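Local coordinates for Acarbose/maltose binding protein GacH (Streptomyces glaucescens, PDB 3K01) that binds acarbose, and probably maltose, as the solute receptor of a bacterial ABC transporter, at residues Q45-G50 with A322-Q327; P85-T90 with A314-M319; T180-R185 with L193-G198; L143-N148 with E158-V163; D202-K207 with D402-L407. All blocks are in the same frame, centred on the assembly; numbering follows the deposited sequence.

In the fold
From the N terminus, interactions 1 and 2 open in the first lobe, on helix 41-49 and strand 87-91. The chain then enters the second lobe, where interaction 4 joins the end of strand 132-148 to the loop at 158-163 over a short span, and interaction 3 closes just as locally between 180-185 and 193-198. Both lie within the long loops of interactions 1 and 2. Interaction 5 opens at 202-207, before the chain returns to close interaction 2 and then interaction 1, which encloses it. Helix 393-407 completes interaction 5, which therefore crosses both and joins the C-terminal helix to the 202-207 chain of the second lobe.

Interaction 1 (Q45-G50 with A322-Q327); sequences QALAEG and AKVQQQ
Val324 is the first residue of helix 322-332 in this segment to meet Leu47, the one side chain that helix 41-49 sends across here. The backbones come nearest at this pair, with 7.2 Å between Leu47 CA and Val324 CA. Because Val324 CG1 lies anti to its own backbone nitrogen (chi1 173°), this methyl faces the other helix and rests 4.2 Å from Leu47 CD1, a loose apolar touch in which the two side chains run past one another in opposite senses. One turn on, Gln327 flanks the other branch of the leucine. Its extended chain passes alongside, and OE1 lies 3.4 Å from Leu47 CD2, with Gln327 CD 3.8 Å from that same methyl. The amide thus meets a hydrocarbon surface. Leu47 is in this way divided between the two residues, CD1 serving Val324 and CD2 serving Gln327. Tyr318, on the preceding helix 309-320, touches both helices: its hydroxyl is hydrogen-bonded to Leu47 O, and Val324 packs on its side chain. The arrangement is a small helix-helix contact between helices of the first alpha/beta lobe, as expected for a bacterial solute-binding protein of the periplasmic-binding-protein type.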
# COMPACT_ATOMS: atom_id res chain seq x y z
N GLN A 45 17.59 -1.41 12.25
CA GLN A 45 18.96 -0.99 12.47
C GLN A 45 19.88 -2.20 12.59
O GLN A 45 20.97 -2.21 12.02
CB GLN A 45 19.08 -0.10 13.71
CG GLN A 45 20.53 0.33 13.95
CD GLN A 45 20.73 1.43 14.95
OE1 GLN A 45 21.86 1.87 15.16
NE2 GLN A 45 19.65 1.90 15.57
N ALA A 46 19.45 -3.22 13.34
CA ALA A 46 20.27 -4.42 13.48
C ALA A 46 20.44 -5.12 12.14
O ALA A 46 21.54 -5.60 11.81
CB ALA A 46 19.69 -5.35 14.52
N LEU A 47 19.36 -5.21 11.35
CA LEU A 47 19.47 -5.83 10.02
C LEU A 47 20.43 -5.04 9.14
O LEU A 47 21.31 -5.62 8.50
CB LEU A 47 18.08 -5.92 9.36
CG LEU A 47 17.13 -6.93 9.98
CD1 LEU A 47 15.72 -6.79 9.41
CD2 LEU A 47 17.65 -8.33 9.73
N ALA A 48 20.30 -3.72 9.13
CA ALA A 48 21.17 -2.89 8.30
C ALA A 48 22.63 -3.05 8.71
O ALA A 48 23.51 -3.23 7.86
CB ALA A 48 20.75 -1.45 8.38
N GLU A 49 22.89 -3.03 10.01
CA GLU A 49 24.25 -3.14 10.49
C GLU A 49 24.81 -4.54 10.26
O GLU A 49 26.03 -4.72 10.17
CB GLU A 49 24.35 -2.66 11.96
CG GLU A 49 24.15 -1.15 12.08
CD GLU A 49 24.04 -0.61 13.50
OE1 GLU A 49 23.96 -1.43 14.44
OE2 GLU A 49 23.99 0.63 13.66
N GLY A 50 23.94 -5.54 10.13
CA GLY A 50 24.35 -6.89 9.80
C GLY A 50 25.08 -6.98 8.46
O GLY A 50 25.80 -7.96 8.21
N ALA A 322 16.22 -12.65 0.28
CA ALA A 322 15.27 -13.53 0.93
C ALA A 322 15.58 -13.66 2.42
O ALA A 322 14.67 -13.67 3.25
CB ALA A 322 15.28 -14.90 0.28
N LYS A 323 16.85 -13.78 2.77
CA LYS A 323 17.19 -13.94 4.17
C LYS A 323 16.71 -12.76 5.02
O LYS A 323 16.10 -12.96 6.07
CB LYS A 323 18.70 -14.16 4.31
CG LYS A 323 19.13 -14.43 5.74
CD LYS A 323 20.67 -14.53 5.82
CE LYS A 323 21.14 -14.70 7.25
NZ LYS A 323 22.63 -14.85 7.30
N VAL A 324 16.99 -11.55 4.56
CA VAL A 324 16.54 -10.36 5.29
C VAL A 324 15.01 -10.21 5.30
O VAL A 324 14.44 -9.87 6.34
CB VAL A 324 17.26 -9.09 4.82
CG1 VAL A 324 16.67 -7.84 5.47
CG2 VAL A 324 18.77 -9.19 5.13
N GLN A 325 14.35 -10.50 4.19
CA GLN A 325 12.88 -10.44 4.15
C GLN A 325 12.26 -11.42 5.12
O GLN A 325 11.27 -11.09 5.81
CB GLN A 325 12.39 -10.68 2.72
CG GLN A 325 12.79 -9.54 1.77
CD GLN A 325 11.87 -9.38 0.58
OE1 GLN A 325 12.19 -8.64 -0.36
NE2 GLN A 325 10.73 -10.01 0.61
N GLN A 326 12.85 -12.61 5.23
CA GLN A 326 12.36 -13.61 6.18
C GLN A 326 12.52 -13.13 7.60
O GLN A 326 11.59 -13.21 8.39
CB GLN A 326 13.10 -14.92 6.00
CG GLN A 326 12.71 -15.97 7.03
CD GLN A 326 13.53 -17.23 6.89
OE1 GLN A 326 14.00 -17.55 5.80
NE2 GLN A 326 13.68 -17.95 7.99
N GLN A 327 13.69 -12.63 7.95
CA GLN A 327 13.89 -12.10 9.31
C GLN A 327 12.92 -10.96 9.63
O GLN A 327 12.44 -10.85 10.75
CB GLN A 327 15.32 -11.62 9.47
CG GLN A 327 16.37 -12.70 9.40
CD GLN A 327 17.76 -12.11 9.44
OE1 GLN A 327 18.22 -11.49 8.47
NE2 GLN A 327 18.43 -12.28 10.57

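Interaction 2 (P85-T90 with A314-M319); sequences PDVMRT and AFVKYM
Val87 projects from strand 87-91 toward helix 309-320 and is received there by two consecutive residues, Phe315 and Val316. All three are buried, and both helix residues approach the valine at a slant. Val87 is turned with CG1 anti to its backbone nitrogen (chi1 174°), which spreads its two methyls across the helix surface. CG1 reaches toward Val316, with 3.6 Å between Val87 CG1 and Val316 CG1, while CG2 lies 3.8 Å from Phe315 CD2. The division is not absolute, since Val87 CG2 is also 3.9 Å from Val316 CG1 and Val87 CG1 is 4.0 Å from Phe315 CD2. The valine thus sits in the angle between the Phe315 ring and the CG1 methyl of Val316. Within the helix, one turn further on, Met319 CG lies 3.5 Å above one face of the Phe315 ring, displaced toward its rim. Phe51 meets the same ring in an edge-to-face stack, and Phe32 of strand 28-34 also touches it. Val316 in turn packs on Leu300 and Val302 of strand 293-302. A helix laid in this way over a sheet in which 58-64, 28-34 and 87-91 run parallel and the neighbouring 293-302 runs antiparallel to 87-91 is characteristic of the first lobe of the type 2 periplasmic-binding-protein fold.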
# COMPACT_ATOMS: atom_id res chain seq x y z
N PRO A 85 21.43 10.66 1.89
CA PRO A 85 21.87 9.31 2.22
C PRO A 85 22.35 8.62 0.95
O PRO A 85 22.03 9.06 -0.15
CB PRO A 85 20.60 8.64 2.74
CG PRO A 85 19.50 9.35 1.97
CD PRO A 85 19.96 10.78 1.91
N ASP A 86 23.12 7.54 1.11
CA ASP A 86 23.42 6.68 -0.03
C ASP A 86 22.21 5.83 -0.43
O ASP A 86 21.97 5.61 -1.62
CB ASP A 86 24.62 5.79 0.28
CG ASP A 86 25.83 6.61 0.61
OD1 ASP A 86 26.35 7.27 -0.31
OD2 ASP A 86 26.21 6.63 1.81
N VAL A 87 21.50 5.32 0.58
CA VAL A 87 20.37 4.45 0.36
C VAL A 87 19.16 5.03 1.10
O VAL A 87 19.25 5.38 2.27
CB VAL A 87 20.67 3.03 0.84
CG1 VAL A 87 19.42 2.14 0.74
CG2 VAL A 87 21.83 2.42 0.01
N MET A 88 18.05 5.09 0.38
CA MET A 88 16.82 5.70 0.92
C MET A 88 15.71 4.66 0.87
O MET A 88 15.42 4.10 -0.20
CB MET A 88 16.46 6.90 0.01
CG MET A 88 15.18 7.66 0.34
SD MET A 88 15.32 8.40 1.98
CE MET A 88 13.60 8.83 2.30
N ARG A 89 15.05 4.44 2.01
CA ARG A 89 13.82 3.63 2.00
C ARG A 89 12.72 4.45 1.30
O ARG A 89 12.45 5.59 1.70
CB ARG A 89 13.40 3.22 3.40
CG ARG A 89 12.49 2.03 3.38
CD ARG A 89 11.77 1.87 4.67
NE ARG A 89 11.14 0.56 4.84
CZ ARG A 89 10.15 0.33 5.70
NH1 ARG A 89 9.67 1.33 6.44
NH2 ARG A 89 9.66 -0.88 5.84
N THR A 90 12.11 3.86 0.27
CA THR A 90 11.25 4.61 -0.66
C THR A 90 9.87 3.99 -0.74
O THR A 90 9.73 2.82 -1.08
CB THR A 90 11.82 4.66 -2.11
OG1 THR A 90 12.17 3.33 -2.56
CG2 THR A 90 13.04 5.57 -2.21
N ALA A 314 25.33 -3.26 -3.30
CA ALA A 314 25.40 -4.46 -2.51
C ALA A 314 24.50 -4.37 -1.26
O ALA A 314 23.87 -5.36 -0.86
CB ALA A 314 26.85 -4.74 -2.11
N PHE A 315 24.41 -3.18 -0.68
CA PHE A 315 23.57 -3.01 0.50
C PHE A 315 22.08 -3.22 0.17
O PHE A 315 21.36 -3.91 0.91
CB PHE A 315 23.79 -1.63 1.10
CG PHE A 315 22.97 -1.38 2.36
CD1 PHE A 315 23.41 -1.88 3.57
CD2 PHE A 315 21.78 -0.68 2.29
CE1 PHE A 315 22.66 -1.66 4.73
CE2 PHE A 315 21.03 -0.45 3.44
CZ PHE A 315 21.47 -0.94 4.67
N VAL A 316 21.60 -2.64 -0.93
CA VAL A 316 20.18 -2.83 -1.26
C VAL A 316 19.91 -4.26 -1.67
O VAL A 316 18.84 -4.79 -1.36
CB VAL A 316 19.63 -1.81 -2.28
CG1 VAL A 316 19.85 -0.39 -1.78
CG2 VAL A 316 20.18 -2.00 -3.69
N LYS A 317 20.87 -4.92 -2.32
CA LYS A 317 20.71 -6.34 -2.60
C LYS A 317 20.57 -7.14 -1.30
O LYS A 317 19.69 -7.99 -1.18
CB LYS A 317 21.88 -6.87 -3.45
CG LYS A 317 21.91 -8.37 -3.61
CD LYS A 317 23.17 -8.75 -4.38
CE LYS A 317 23.24 -10.24 -4.52
NZ LYS A 317 24.49 -10.66 -5.24
N TYR A 318 21.45 -6.86 -0.33
CA TYR A 318 21.36 -7.50 0.97
C TYR A 318 20.03 -7.22 1.67
O TYR A 318 19.37 -8.16 2.13
CB TYR A 318 22.54 -7.02 1.83
CG TYR A 318 22.38 -7.28 3.31
CD1 TYR A 318 22.58 -8.55 3.84
CD2 TYR A 318 22.00 -6.25 4.16
CE1 TYR A 318 22.43 -8.78 5.21
CE2 TYR A 318 21.85 -6.48 5.53
CZ TYR A 318 22.06 -7.74 6.02
OH TYR A 318 21.88 -7.96 7.39
N MET A 319 19.60 -5.97 1.71
CA MET A 319 18.37 -5.68 2.44
C MET A 319 17.14 -6.24 1.74
O MET A 319 16.11 -6.50 2.40
CB MET A 319 18.24 -4.19 2.65
CG MET A 319 19.27 -3.58 3.59
SD MET A 319 19.11 -4.16 5.30
CE MET A 319 17.69 -3.22 5.93

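Interaction 3 (T180-R185 with L193-G198); sequences TGLYLR and LPYLYG
Leu182 and Leu184 face Tyr195 across a wide gap: the chain turns a corner at Gly181, and even the nearest backbone pair, Leu184 CA and Tyr195 CA, is 10.6 Å apart. The setting is the second lobe of the periplasmic-binding-protein fold, where strand 180-183 lies in the sheet between strands 234-235 and 254-259, and the short helix 193-198 follows a connecting loop. One long side chain spans the distance. Tyr195 leaves its helix with CG anti to the carbonyl carbon (chi1 -59°), carrying the phenol toward the strand so that its hydroxyl end arrives between the two leucines. Leu182 comes head-on from the opposite direction and places CD2 3.6 Å from Tyr195 OH. Leu184 approaches at a slant; its first bond runs past the helix, but its CD1 methyl swings back against the phenol. The hydroxyl oxygen is therefore met by hydrocarbon from both residues. Val224, Ile225 and Leu228 of helix 216-230 also pack on Tyr195, and Leu228 touches Leu184 as well, making the contact part of a larger apolar core. Leu184 CD1 rests 3.7 Å from Tyr195 OH and 3.9 Å from Tyr195 CZ.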
# COMPACT_ATOMS: atom_id res chain seq x y z
N THR A 180 -24.89 -2.63 11.22
CA THR A 180 -24.77 -2.31 9.79
C THR A 180 -23.72 -3.24 9.16
O THR A 180 -22.76 -3.64 9.83
CB THR A 180 -24.39 -0.83 9.64
OG1 THR A 180 -25.51 -0.05 10.04
CG2 THR A 180 -24.02 -0.45 8.22
N GLY A 181 -23.90 -3.61 7.90
CA GLY A 181 -22.90 -4.49 7.27
C GLY A 181 -21.49 -3.94 7.25
O GLY A 181 -20.56 -4.60 7.71
N LEU A 182 -21.34 -2.73 6.69
CA LEU A 182 -20.03 -2.21 6.33
C LEU A 182 -19.83 -0.80 6.83
O LEU A 182 -20.73 0.05 6.70
CB LEU A 182 -19.93 -2.22 4.80
CG LEU A 182 -18.64 -1.68 4.15
CD1 LEU A 182 -17.41 -2.53 4.50
CD2 LEU A 182 -18.76 -1.53 2.65
N TYR A 183 -18.63 -0.49 7.33
CA TYR A 183 -18.20 0.90 7.43
C TYR A 183 -17.44 1.25 6.18
O TYR A 183 -16.43 0.61 5.93
CB TYR A 183 -17.34 1.18 8.67
CG TYR A 183 -17.11 2.66 8.82
CD1 TYR A 183 -17.93 3.42 9.63
CD2 TYR A 183 -16.14 3.32 8.07
CE1 TYR A 183 -17.78 4.81 9.73
CE2 TYR A 183 -15.97 4.70 8.18
CZ TYR A 183 -16.79 5.41 8.99
OH TYR A 183 -16.61 6.77 9.06
N LEU A 184 -17.96 2.19 5.38
CA LEU A 184 -17.32 2.58 4.13
C LEU A 184 -16.56 3.85 4.43
O LEU A 184 -17.15 4.87 4.79
CB LEU A 184 -18.40 2.80 3.06
CG LEU A 184 -17.88 3.19 1.67
CD1 LEU A 184 -18.76 2.64 0.60
CD2 LEU A 184 -17.78 4.70 1.50
N ARG A 185 -15.23 3.80 4.33
CA ARG A 185 -14.42 4.97 4.62
C ARG A 185 -14.65 6.03 3.54
O ARG A 185 -14.36 5.79 2.37
CB ARG A 185 -12.94 4.58 4.66
CG ARG A 185 -11.96 5.73 4.81
CD ARG A 185 -11.74 5.99 6.26
NE ARG A 185 -10.73 7.03 6.59
CZ ARG A 185 -9.43 6.84 6.72
NH1 ARG A 185 -8.88 5.65 6.54
NH2 ARG A 185 -8.66 7.88 7.07
N LEU A 193 -10.23 3.27 -4.11
CA LEU A 193 -9.63 2.49 -5.17
C LEU A 193 -10.17 1.06 -5.30
O LEU A 193 -10.38 0.60 -6.42
CB LEU A 193 -8.09 2.55 -5.09
CG LEU A 193 -7.51 3.96 -5.26
CD1 LEU A 193 -6.00 3.93 -5.06
CD2 LEU A 193 -7.81 4.51 -6.66
N PRO A 194 -10.45 0.36 -4.19
CA PRO A 194 -11.07 -0.97 -4.38
C PRO A 194 -12.35 -0.95 -5.21
O PRO A 194 -12.60 -1.87 -5.99
CB PRO A 194 -11.36 -1.41 -2.94
CG PRO A 194 -10.27 -0.76 -2.14
CD PRO A 194 -10.17 0.63 -2.76
N TYR A 195 -13.17 0.09 -5.01
CA TYR A 195 -14.40 0.21 -5.80
C TYR A 195 -14.14 0.49 -7.27
O TYR A 195 -14.82 -0.05 -8.15
CB TYR A 195 -15.34 1.26 -5.18
CG TYR A 195 -15.69 0.88 -3.76
CD1 TYR A 195 -16.50 -0.22 -3.47
CD2 TYR A 195 -15.17 1.59 -2.71
CE1 TYR A 195 -16.77 -0.58 -2.15
CE2 TYR A 195 -15.43 1.25 -1.40
CZ TYR A 195 -16.24 0.16 -1.14
OH TYR A 195 -16.45 -0.20 0.19
N LEU A 196 -13.13 1.33 -7.54
CA LEU A 196 -12.74 1.61 -8.91
C LEU A 196 -12.25 0.32 -9.59
O LEU A 196 -12.70 -0.04 -10.69
CB LEU A 196 -11.67 2.69 -8.94
CG LEU A 196 -11.19 3.06 -10.36
CD1 LEU A 196 -12.33 3.65 -11.21
CD2 LEU A 196 -10.05 4.01 -10.25
N TYR A 197 -11.35 -0.41 -8.92
CA TYR A 197 -10.81 -1.64 -9.49
C TYR A 197 -11.93 -2.68 -9.63
O TYR A 197 -11.95 -3.46 -10.59
CB TYR A 197 -9.67 -2.16 -8.60
CG TYR A 197 -8.52 -1.21 -8.42
CD1 TYR A 197 -8.13 -0.30 -9.42
CD2 TYR A 197 -7.82 -1.17 -7.21
CE1 TYR A 197 -7.06 0.56 -9.22
CE2 TYR A 197 -6.77 -0.35 -7.02
CZ TYR A 197 -6.39 0.55 -8.01
OH TYR A 197 -5.31 1.39 -7.81
N GLY A 198 -12.87 -2.67 -8.69
CA GLY A 198 -13.98 -3.62 -8.75
C GLY A 198 -14.87 -3.40 -9.98
O GLY A 198 -15.56 -4.31 -10.42

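Interaction 4 (L143-N148 with E158-V163); sequences LALFYN and EVPGSV
Tyr147 carries CG between its backbone nitrogen and carbonyl carbon (chi1 58°), and this rotation turns one face of the ring to Val159, whose CG2 methyl is anti to its own carbonyl carbon. The contact lies in the alpha/beta fold of the second lobe, where strand 132-148 runs into helix 149-155 and the following loop comes back to the strand. Val159 CG2 lies over one face of the phenol as a CH-pi contact, 3.5 Å from the ring centroid of Tyr147 and 22° off the normal. The methyl is shifted toward the hydroxyl end, closest to Tyr147 CZ at 3.3 Å, a tight fit. Further along, Ser162 N-caps helix 163-177, its OG accepting from the backbone of Glu165. Two residues before Tyr147, Leu145 reaches the same loop: its CD2 methyl lies 4.1 Å from Val159 CG1, 4.2 Å from Pro160 CG and 4.0 Å from Pro160 O.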
# COMPACT_ATOMS: atom_id res chain seq x y z
N LEU A 143 -5.10 -3.13 0.98
CA LEU A 143 -6.35 -3.11 1.74
C LEU A 143 -7.04 -4.45 1.62
O LEU A 143 -6.87 -5.16 0.63
CB LEU A 143 -7.27 -2.01 1.21
CG LEU A 143 -6.79 -0.58 1.37
CD1 LEU A 143 -7.79 0.44 0.76
CD2 LEU A 143 -6.52 -0.22 2.84
N ALA A 144 -7.87 -4.76 2.63
CA ALA A 144 -8.54 -6.04 2.73
C ALA A 144 -9.86 -5.86 3.45
O ALA A 144 -10.04 -4.86 4.15
CB ALA A 144 -7.65 -7.04 3.50
N LEU A 145 -10.77 -6.81 3.26
CA LEU A 145 -12.05 -6.78 3.98
C LEU A 145 -11.89 -7.46 5.35
O LEU A 145 -11.67 -8.67 5.42
CB LEU A 145 -13.08 -7.51 3.15
CG LEU A 145 -14.51 -7.47 3.72
CD1 LEU A 145 -15.11 -6.09 3.68
CD2 LEU A 145 -15.37 -8.48 2.95
N PHE A 146 -11.98 -6.67 6.41
CA PHE A 146 -12.01 -7.20 7.78
C PHE A 146 -13.45 -7.55 8.13
O PHE A 146 -14.38 -6.82 7.78
CB PHE A 146 -11.57 -6.13 8.78
CG PHE A 146 -10.10 -5.81 8.81
CD1 PHE A 146 -9.49 -5.62 10.03
CD2 PHE A 146 -9.34 -5.62 7.65
CE1 PHE A 146 -8.15 -5.26 10.13
CE2 PHE A 146 -7.98 -5.28 7.75
CZ PHE A 146 -7.39 -5.11 9.00
N TYR A 147 -13.66 -8.65 8.84
CA TYR A 147 -15.01 -9.02 9.23
C TYR A 147 -15.04 -9.60 10.64
O TYR A 147 -14.09 -10.23 11.12
CB TYR A 147 -15.68 -9.98 8.22
CG TYR A 147 -14.96 -11.27 7.95
CD1 TYR A 147 -13.94 -11.34 7.01
CD2 TYR A 147 -15.35 -12.45 8.62
CE1 TYR A 147 -13.30 -12.54 6.75
CE2 TYR A 147 -14.71 -13.63 8.37
CZ TYR A 147 -13.70 -13.66 7.43
OH TYR A 147 -13.04 -14.85 7.16
N ASN A 148 -16.16 -9.36 11.31
CA ASN A 148 -16.47 -9.89 12.63
C ASN A 148 -17.08 -11.27 12.43
O ASN A 148 -18.20 -11.42 11.94
CB ASN A 148 -17.45 -8.92 13.30
CG ASN A 148 -17.79 -9.29 14.74
OD1 ASN A 148 -17.91 -8.38 15.63
ND2 ASN A 148 -18.00 -10.55 14.99
N GLU A 158 -21.96 -16.01 4.51
CA GLU A 158 -20.57 -16.19 4.13
C GLU A 158 -19.93 -14.82 3.95
O GLU A 158 -20.62 -13.83 3.71
CB GLU A 158 -20.44 -16.93 2.79
CG GLU A 158 -21.10 -18.32 2.72
CD GLU A 158 -20.65 -19.28 3.80
OE1 GLU A 158 -21.52 -20.06 4.27
OE2 GLU A 158 -19.45 -19.28 4.17
N VAL A 159 -18.61 -14.77 4.05
CA VAL A 159 -17.88 -13.55 3.73
C VAL A 159 -18.18 -13.17 2.28
O VAL A 159 -18.05 -14.01 1.39
CB VAL A 159 -16.34 -13.80 3.85
CG1 VAL A 159 -15.57 -12.55 3.50
CG2 VAL A 159 -16.02 -14.31 5.24
N PRO A 160 -18.66 -11.95 2.03
CA PRO A 160 -19.01 -11.61 0.64
C PRO A 160 -17.80 -11.45 -0.27
O PRO A 160 -16.79 -10.85 0.10
CB PRO A 160 -19.77 -10.29 0.76
CG PRO A 160 -19.27 -9.67 2.06
CD PRO A 160 -18.98 -10.85 2.97
N GLY A 161 -17.97 -11.93 -1.50
CA GLY A 161 -16.90 -11.87 -2.49
C GLY A 161 -17.10 -10.76 -3.51
O GLY A 161 -16.23 -10.53 -4.35
N SER A 162 -18.24 -10.08 -3.46
CA SER A 162 -18.57 -9.00 -4.40
C SER A 162 -19.47 -7.99 -3.70
O SER A 162 -20.05 -8.27 -2.65
CB SER A 162 -19.28 -9.55 -5.63
OG SER A 162 -20.61 -9.93 -5.26
N VAL A 163 -19.59 -6.82 -4.30
CA VAL A 163 -20.50 -5.83 -3.78
C VAL A 163 -21.95 -6.33 -3.75
O VAL A 163 -22.65 -6.09 -2.76
CB VAL A 163 -20.36 -4.51 -4.57
CG1 VAL A 163 -21.51 -3.56 -4.25
CG2 VAL A 163 -19.01 -3.85 -4.29

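Interaction 5 (D202-K207 with D402-L407); sequences DLVDEK and DAYRKL
The C-terminal helix 393-407 meets a two-stranded antiparallel piece, strands 204-205 and 210-211, through Tyr404, which lies against Leu203 and Val204. Tyr404 points from the helix toward the chain at 202-207, a chi1 of -74° placing CG beside the backbone nitrogen, and its ring runs obliquely along Leu203. The leucine touches it at three places. Leu203 CB is 4.0 Å from Tyr404 CE2, Leu203 CD2 is 3.5 Å from Tyr404 OH, and the backbone oxygen of Leu203 lies at the ring edge, in its plane, 4.0 Å from Tyr404 CD2. Val204 adds a looser touch through CG1, 4.3 Å from Tyr404 CD2. The hydroxyl of Tyr404 is hydrogen-bonded to Leu375 O, which holds the group that Leu203 CD2 also touches. The leucine backbone is held too: Leu203 N donates to Asp202 OD1 over 2.8 Å, on the anti side of the carboxylate and 24° out of its plane. Ile379 of helix 376-387 touches both Leu203 and Tyr404, and Leu193 and Leu196 of helix 193-198 also reach Leu203. Here the last helix of the chain packs by a buried tyrosine on the start of the small 204-211 hairpin, in an alpha/beta solute-binding protein.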
# COMPACT_ATOMS: atom_id res chain seq x y z
N ASP A 202 -9.46 2.18 -13.71
CA ASP A 202 -8.14 2.59 -13.25
C ASP A 202 -7.99 4.08 -13.49
O ASP A 202 -8.82 4.71 -14.17
CB ASP A 202 -7.02 1.83 -13.97
CG ASP A 202 -5.81 1.58 -13.09
OD1 ASP A 202 -5.55 2.35 -12.15
OD2 ASP A 202 -5.08 0.61 -13.40
N LEU A 203 -6.92 4.65 -12.95
CA LEU A 203 -6.74 6.09 -12.93
C LEU A 203 -6.30 6.63 -14.28
O LEU A 203 -6.94 7.52 -14.86
CB LEU A 203 -5.73 6.46 -11.82
CG LEU A 203 -6.13 5.99 -10.42
CD1 LEU A 203 -5.05 6.38 -9.40
CD2 LEU A 203 -7.49 6.54 -10.00
N VAL A 204 -5.21 6.06 -14.81
CA VAL A 204 -4.67 6.46 -16.11
C VAL A 204 -4.12 5.26 -16.83
O VAL A 204 -3.82 4.22 -16.22
CB VAL A 204 -3.54 7.52 -15.99
CG1 VAL A 204 -4.03 8.76 -15.33
CG2 VAL A 204 -2.32 6.94 -15.25
N ASP A 205 -4.00 5.41 -18.14
CA ASP A 205 -3.27 4.47 -18.98
C ASP A 205 -1.93 5.17 -19.32
O ASP A 205 -1.88 6.03 -20.19
CB ASP A 205 -4.11 4.17 -20.23
CG ASP A 205 -3.47 3.14 -21.15
OD1 ASP A 205 -2.26 2.85 -21.00
OD2 ASP A 205 -4.20 2.65 -22.03
N GLU A 206 -0.87 4.82 -18.59
CA GLU A 206 0.45 5.42 -18.82
C GLU A 206 0.90 5.18 -20.25
O GLU A 206 1.31 6.11 -20.94
CB GLU A 206 1.51 4.82 -17.89
CG GLU A 206 1.14 4.67 -16.43
CD GLU A 206 2.28 4.08 -15.64
OE1 GLU A 206 2.05 3.13 -14.85
OE2 GLU A 206 3.44 4.54 -15.84
N LYS A 207 0.81 3.92 -20.67
CA LYS A 207 1.29 3.49 -21.99
C LYS A 207 0.78 4.39 -23.10
O LYS A 207 1.54 4.83 -23.96
CB LYS A 207 0.89 2.03 -22.25
CG LYS A 207 1.47 1.43 -23.53
CD LYS A 207 1.11 -0.04 -23.66
CE LYS A 207 2.17 -0.94 -23.01
NZ LYS A 207 3.46 -0.96 -23.77
N ASP A 402 -11.03 15.82 -15.36
CA ASP A 402 -10.57 17.15 -15.72
C ASP A 402 -9.39 17.55 -14.85
O ASP A 402 -8.43 18.13 -15.36
CB ASP A 402 -11.69 18.18 -15.56
CG ASP A 402 -12.73 18.09 -16.65
OD1 ASP A 402 -12.54 17.32 -17.62
OD2 ASP A 402 -13.75 18.80 -16.53
N ALA A 403 -9.45 17.26 -13.55
CA ALA A 403 -8.35 17.58 -12.67
C ALA A 403 -7.12 16.79 -13.12
O ALA A 403 -6.00 17.33 -13.10
CB ALA A 403 -8.72 17.27 -11.21
N TYR A 404 -7.29 15.54 -13.52
CA TYR A 404 -6.12 14.75 -13.98
C TYR A 404 -5.53 15.34 -15.27
O TYR A 404 -4.30 15.43 -15.38
CB TYR A 404 -6.47 13.29 -14.22
CG TYR A 404 -6.66 12.45 -12.97
CD1 TYR A 404 -6.77 13.03 -11.71
CD2 TYR A 404 -6.79 11.09 -13.08
CE1 TYR A 404 -6.96 12.21 -10.58
CE2 TYR A 404 -7.00 10.28 -11.96
CZ TYR A 404 -7.06 10.85 -10.73
OH TYR A 404 -7.25 10.05 -9.62
N ARG A 405 -6.35 15.75 -16.23
CA ARG A 405 -5.82 16.35 -17.47
C ARG A 405 -5.07 17.64 -17.16
O ARG A 405 -4.07 17.96 -17.81
CB ARG A 405 -6.94 16.57 -18.50
CG ARG A 405 -7.50 15.25 -19.00
CD ARG A 405 -8.58 15.35 -20.08
NE ARG A 405 -9.12 14.01 -20.35
CZ ARG A 405 -10.14 13.46 -19.69
NH1 ARG A 405 -10.78 14.15 -18.76
NH2 ARG A 405 -10.54 12.24 -19.98
N LYS A 406 -5.51 18.39 -16.16
CA LYS A 406 -4.82 19.61 -15.77
C LYS A 406 -3.47 19.31 -15.11
O LYS A 406 -2.49 20.03 -15.33
CB LYS A 406 -5.70 20.46 -14.86
CG LYS A 406 -6.79 21.19 -15.60
CD LYS A 406 -7.73 21.90 -14.63
CE LYS A 406 -8.58 22.94 -15.34
NZ LYS A 406 -9.68 22.34 -16.15
N LEU A 407 -3.42 18.26 -14.29
CA LEU A 407 -2.19 17.81 -13.61
C LEU A 407 -1.17 17.19 -14.57
O LEU A 407 0.05 17.34 -14.39
CB LEU A 407 -2.53 16.73 -12.58
CG LEU A 407 -3.16 17.21 -11.29
CD1 LEU A 407 -3.69 15.97 -10.58
CD2 LEU A 407 -2.14 17.99 -10.44